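Local coordinates for purine-binding protein BAB2_0673 (Brucella melitensis biovar Abortus, PDB 3S99) that binds adenine and probably other purines such as guanine, and may deliver them to an ABC-type uptake system, at residues A[135-147]-A[290-304]. Residues are numbered along the deposited sequence; the frame is centred on the assembly and turned at random.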
loop_
_atom_site.group_PDB
_atom_site.type_symbol
_atom_site.label_atom_id
_atom_site.label_comp_id
_atom_site.label_asym_id
_atom_site.label_seq_id
_atom_site.Cartn_x
_atom_site.Cartn_y
_atom_site.Cartn_z
ATOM N N GLY A 135 -3.598 1.606 8.069
ATOM C CA GLY A 135 -4.279 2.766 7.508
ATOM C C GLY A 135 -5.671 2.428 7.039
ATOM O O GLY A 135 -6.578 3.235 7.154
ATOM N N ARG A 136 -5.856 1.234 6.501
ATOM C CA ARG A 136 -7.167 0.828 6.043
ATOM C C ARG A 136 -8.180 0.825 7.194
ATOM O O ARG A 136 -9.360 1.119 6.991
ATOM C CB ARG A 136 -7.105 -0.570 5.458
ATOM C CG ARG A 136 -6.281 -0.669 4.182
ATOM C CD ARG A 136 -7.031 -0.107 3.020
ATOM N NE ARG A 136 -6.244 -0.255 1.794
ATOM C CZ ARG A 136 -6.543 0.281 0.627
ATOM N NH1 ARG A 136 -7.601 1.051 0.472
ATOM N NH2 ARG A 136 -5.744 0.042 -0.405
ATOM N N TYR A 137 -7.730 0.464 8.389
ATOM C CA TYR A 137 -8.632 0.365 9.519
ATOM C C TYR A 137 -9.186 1.726 9.856
ATOM O O TYR A 137 -10.397 1.886 9.986
ATOM C CB TYR A 137 -7.939 -0.268 10.718
ATOM C CG TYR A 137 -8.865 -0.569 11.857
ATOM C CD1 TYR A 137 -9.051 0.360 12.877
ATOM C CD2 TYR A 137 -9.544 -1.789 11.934
ATOM C CE1 TYR A 137 -9.871 0.093 13.928
ATOM C CE2 TYR A 137 -10.347 -2.076 12.998
ATOM C CZ TYR A 137 -10.518 -1.133 13.978
ATOM O OH TYR A 137 -11.337 -1.391 15.023
ATOM N N VAL A 138 -8.304 2.715 9.952
ATOM C CA VAL A 138 -8.690 4.077 10.143
ATOM C C VAL A 138 -9.663 4.565 9.071
ATOM O O VAL A 138 -10.665 5.195 9.375
ATOM C CB VAL A 138 -7.467 5.027 10.128
ATOM C CG1 VAL A 138 -7.909 6.401 10.509
ATOM C CG2 VAL A 138 -6.365 4.527 11.055
ATOM N N GLN A 139 -9.383 4.249 7.794
ATOM C CA GLN A 139 -10.296 4.657 6.743
ATOM C C GLN A 139 -11.664 4.004 6.899
ATOM O O GLN A 139 -12.678 4.591 6.531
ATOM C CB GLN A 139 -9.673 4.384 5.337
ATOM C CG GLN A 139 -8.402 5.192 5.145
ATOM C CD GLN A 139 -7.743 5.155 3.775
ATOM O OE1 GLN A 139 -7.010 6.084 3.451
ATOM N NE2 GLN A 139 -7.949 4.082 2.992
ATOM N N GLY A 140 -11.704 2.772 7.389
ATOM C CA GLY A 140 -12.962 2.070 7.554
ATOM C C GLY A 140 -13.794 2.751 8.627
ATOM O O GLY A 140 -15.005 2.952 8.466
ATOM N N VAL A 141 -13.134 3.132 9.720
ATOM C CA VAL A 141 -13.799 3.877 10.791
ATOM C C VAL A 141 -14.423 5.148 10.201
ATOM O O VAL A 141 -15.591 5.452 10.442
ATOM C CB VAL A 141 -12.828 4.219 11.923
ATOM C CG1 VAL A 141 -13.485 5.181 12.919
ATOM C CG2 VAL A 141 -12.359 2.923 12.629
ATOM N N ILE A 142 -13.637 5.885 9.426
ATOM C CA ILE A 142 -14.101 7.145 8.839
ATOM C C ILE A 142 -15.258 6.871 7.895
ATOM O O ILE A 142 -16.267 7.570 7.936
ATOM C CB ILE A 142 -12.971 7.894 8.067
ATOM C CG1 ILE A 142 -11.850 8.358 9.040
ATOM C CG2 ILE A 142 -13.537 9.079 7.335
ATOM C CD1 ILE A 142 -10.469 8.597 8.361
ATOM N N ALA A 143 -15.107 5.854 7.050
ATOM C CA ALA A 143 -16.115 5.522 6.074
ATOM C C ALA A 143 -17.457 5.229 6.734
ATOM O O ALA A 143 -18.490 5.682 6.260
ATOM C CB ALA A 143 -15.679 4.344 5.213
ATOM N N ALA A 144 -17.434 4.472 7.820
ATOM C CA ALA A 144 -18.664 4.138 8.547
ATOM C C ALA A 144 -19.314 5.348 9.231
ATOM O O ALA A 144 -20.538 5.411 9.329
ATOM C CB ALA A 144 -18.416 3.039 9.525
ATOM N N LYS A 145 -18.511 6.307 9.698
ATOM C CA LYS A 145 -19.063 7.575 10.177
ATOM C C LYS A 145 -19.597 8.447 9.066
ATOM O O LYS A 145 -20.579 9.118 9.299
ATOM C CB LYS A 145 -18.066 8.391 11.002
ATOM C CG LYS A 145 -17.643 7.728 12.294
ATOM C CD LYS A 145 -18.795 7.610 13.261
ATOM C CE LYS A 145 -18.349 7.210 14.667
ATOM N NZ LYS A 145 -19.528 6.864 15.544
ATOM N N MET A 146 -18.981 8.436 7.870
ATOM C CA MET A 146 -19.372 9.352 6.814
ATOM C C MET A 146 -20.504 8.844 5.898
ATOM O O MET A 146 -21.367 9.620 5.466
ATOM C CB MET A 146 -18.161 9.722 5.955
ATOM C CG MET A 146 -17.022 10.483 6.710
ATOM S SD MET A 146 -17.508 12.074 7.413
ATOM C CE MET A 146 -17.974 12.930 5.896
ATOM N N SER A 147 -20.489 7.558 5.569
ATOM C CA SER A 147 -21.411 7.039 4.576
ATOM C C SER A 147 -22.812 6.959 5.189
ATOM O O SER A 147 -23.026 6.230 6.138
ATOM C CB SER A 147 -20.965 5.647 4.130
ATOM O OG SER A 147 -21.940 5.033 3.322
ATOM N N PHE A 290 -6.673 14.734 7.904
ATOM C CA PHE A 290 -8.081 14.397 7.917
ATOM C C PHE A 290 -8.903 15.617 7.505
ATOM O O PHE A 290 -8.983 16.596 8.237
ATOM C CB PHE A 290 -8.468 13.913 9.322
ATOM C CG PHE A 290 -7.653 12.740 9.800
ATOM C CD1 PHE A 290 -7.670 11.548 9.096
ATOM C CD2 PHE A 290 -6.854 12.832 10.940
ATOM C CE1 PHE A 290 -6.922 10.462 9.518
ATOM C CE2 PHE A 290 -6.126 11.751 11.380
ATOM C CZ PHE A 290 -6.159 10.558 10.684
ATOM N N THR A 291 -9.501 15.547 6.314
ATOM C CA THR A 291 -10.138 16.691 5.708
ATOM C C THR A 291 -11.573 16.368 5.331
ATOM O O THR A 291 -11.955 15.207 5.222
ATOM C CB THR A 291 -9.400 17.128 4.404
ATOM O OG1 THR A 291 -9.210 15.998 3.546
ATOM C CG2 THR A 291 -8.027 17.807 4.702
ATOM N N ASN A 292 -12.374 17.406 5.141
ATOM C CA ASN A 292 -13.696 17.234 4.545
ATOM C C ASN A 292 -14.580 16.310 5.348
ATOM O O ASN A 292 -15.302 15.494 4.775
ATOM C CB ASN A 292 -13.564 16.718 3.107
ATOM C CG ASN A 292 -12.853 17.700 2.225
ATOM O OD1 ASN A 292 -13.290 18.836 2.095
ATOM N ND2 ASN A 292 -11.741 17.284 1.622
ATOM N N MET A 293 -14.534 16.455 6.671
ATOM C CA MET A 293 -15.307 15.607 7.570
ATOM C C MET A 293 -15.550 16.408 8.844
ATOM O O MET A 293 -14.834 17.379 9.079
ATOM C CB MET A 293 -14.530 14.312 7.861
ATOM C CG MET A 293 -13.352 14.508 8.775
ATOM S SD MET A 293 -12.356 13.065 9.170
ATOM C CE MET A 293 -11.655 12.771 7.522
ATOM N N PRO A 294 -16.577 16.044 9.641
ATOM C CA PRO A 294 -16.811 16.774 10.889
ATOM C C PRO A 294 -15.674 16.621 11.907
ATOM O O PRO A 294 -14.933 15.638 11.873
ATOM C CB PRO A 294 -18.128 16.175 11.417
ATOM C CG PRO A 294 -18.801 15.594 10.221
ATOM C CD PRO A 294 -17.688 15.118 9.335
ATOM N N ASP A 295 -15.538 17.599 12.795
ATOM C CA ASP A 295 -14.476 17.580 13.790
ATOM C C ASP A 295 -14.441 16.321 14.672
ATOM O O ASP A 295 -13.359 15.909 15.114
ATOM C CB ASP A 295 -14.547 18.815 14.696
ATOM C CG ASP A 295 -14.049 20.080 14.008
ATOM O OD1 ASP A 295 -13.576 20.003 12.849
ATOM O OD2 ASP A 295 -14.124 21.149 14.638
ATOM N N ASP A 296 -15.604 15.731 14.952
ATOM C CA ASP A 296 -15.623 14.552 15.817
ATOM C C ASP A 296 -15.114 13.340 15.077
ATOM O O ASP A 296 -14.573 12.436 15.696
ATOM C CB ASP A 296 -17.006 14.264 16.425
ATOM C CG ASP A 296 -18.019 13.826 15.396
ATOM O OD1 ASP A 296 -18.228 12.599 15.217
ATOM O OD2 ASP A 296 -18.591 14.716 14.735
ATOM N N VAL A 297 -15.300 13.318 13.757
ATOM C CA VAL A 297 -14.791 12.218 12.936
ATOM C C VAL A 297 -13.264 12.314 12.815
ATOM O O VAL A 297 -12.564 11.298 12.918
ATOM C CB VAL A 297 -15.459 12.153 11.573
ATOM C CG1 VAL A 297 -14.938 10.939 10.783
ATOM C CG2 VAL A 297 -16.962 12.044 11.747
ATOM N N LYS A 298 -12.748 13.537 12.648
ATOM C CA LYS A 298 -11.296 13.783 12.705
ATOM C C LYS A 298 -10.701 13.392 14.077
ATOM O O LYS A 298 -9.662 12.745 14.152
ATOM C CB LYS A 298 -11.022 15.266 12.374
ATOM C CG LYS A 298 -9.621 15.755 12.643
ATOM C CD LYS A 298 -9.405 17.184 12.103
ATOM C CE LYS A 298 -8.392 17.941 12.959
ATOM N NZ LYS A 298 -7.657 19.007 12.212
ATOM N N LYS A 299 -11.362 13.748 15.170
ATOM C CA LYS A 299 -10.884 13.383 16.495
ATOM C C LYS A 299 -10.798 11.864 16.652
ATOM O O LYS A 299 -9.837 11.346 17.196
ATOM C CB LYS A 299 -11.793 13.986 17.573
ATOM C CG LYS A 299 -11.405 13.582 18.986
ATOM C CD LYS A 299 -12.164 14.339 20.063
ATOM C CE LYS A 299 -12.244 13.472 21.323
ATOM N NZ LYS A 299 -12.775 14.187 22.480
ATOM N N LEU A 300 -11.789 11.150 16.129
ATOM C CA LEU A 300 -11.817 9.697 16.221
ATOM C C LEU A 300 -10.773 9.062 15.322
ATOM O O LEU A 300 -10.111 8.101 15.718
ATOM C CB LEU A 300 -13.230 9.165 15.920
ATOM C CG LEU A 300 -13.353 7.633 15.897
ATOM C CD1 LEU A 300 -12.911 7.061 17.259
ATOM C CD2 LEU A 300 -14.776 7.226 15.531
ATOM N N ALA A 301 -10.592 9.610 14.124
ATOM C CA ALA A 301 -9.521 9.141 13.239
ATOM C C ALA A 301 -8.167 9.302 13.909
ATOM O O ALA A 301 -7.345 8.385 13.880
ATOM C CB ALA A 301 -9.552 9.895 11.904
ATOM N N GLU A 302 -7.921 10.478 14.487
ATOM C CA GLU A 302 -6.679 10.724 15.259
ATOM C C GLU A 302 -6.465 9.727 16.381
ATOM O O GLU A 302 -5.369 9.184 16.540
ATOM C CB GLU A 302 -6.680 12.117 15.870
ATOM C CG GLU A 302 -6.467 13.221 14.848
ATOM C CD GLU A 302 -6.860 14.624 15.339
ATOM O OE1 GLU A 302 -7.415 14.793 16.459
ATOM O OE2 GLU A 302 -6.605 15.574 14.576
ATOM N N GLU A 303 -7.517 9.506 17.160
ATOM C CA GLU A 303 -7.479 8.563 18.264
ATOM C C GLU A 303 -7.208 7.148 17.780
ATOM O O GLU A 303 -6.468 6.412 18.398
ATOM C CB GLU A 303 -8.787 8.594 19.048
ATOM C CG GLU A 303 -8.913 9.831 19.929
ATOM C CD GLU A 303 -10.292 10.029 20.529
ATOM O OE1 GLU A 303 -11.278 9.343 20.148
ATOM O OE2 GLU A 303 -10.397 10.923 21.382
ATOM N N THR A 304 -7.792 6.773 16.663
ATOM C CA THR A 304 -7.598 5.416 16.152
ATOM C C THR A 304 -6.167 5.188 15.674
ATOM O O THR A 304 -5.561 4.158 15.984
ATOM C CB THR A 304 -8.577 5.170 15.036
ATOM O OG1 THR A 304 -9.867 5.532 15.540
ATOM C CG2 THR A 304 -8.538 3.706 14.589
#
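Ile-142 sends both of its branches into helix 295-304 and the loop that leads to it. Its CD1 lies 3.9 Å from CB of Ala-301 and also touches the ring of Phe-290, while CG2 meets CE of Met-293 and CG1 of Val-297. A branched aliphatic chain suits this place because it fills two directions at once. Ala-301 is small enough to bring the backbones together, its CA 6.0 Å from that of Val-138, and its CB sits over the centre of one face of the Phe-290 ring. At one end of the contact, Thr-304 turns its methyl inward: CG2, anti to the backbone N, comes 3.8 Å from CD1 of Tyr-137, at the ring edge and in its plane. The hydroxyl is satisfied within its own helix, OG1 donating to O of Leu-300 over 2.6 Å, so the threonine can present an apolar surface. At the other end, Met-146 curls at chi2 and chi3 (both -61°), placing SD 3.6 Å from CD of Pro-294, the N-cap residue, and 3.8 Å from CB of Met-293; a flexible thioether follows this irregular surface well. Helix segments 135-146 and 295-304 run nearly antiparallel (158°), their axes 9.6 Å apart at closest approach. Helix 132-146 lies on the mixed sheet of one lobe of this periplasmic-binding-protein-like fold, Ile-142 resting on Phe-233 and Thr-249; Phe-290 and Met-293 also touch strand 247-253, and helix 295-304 packs alongside.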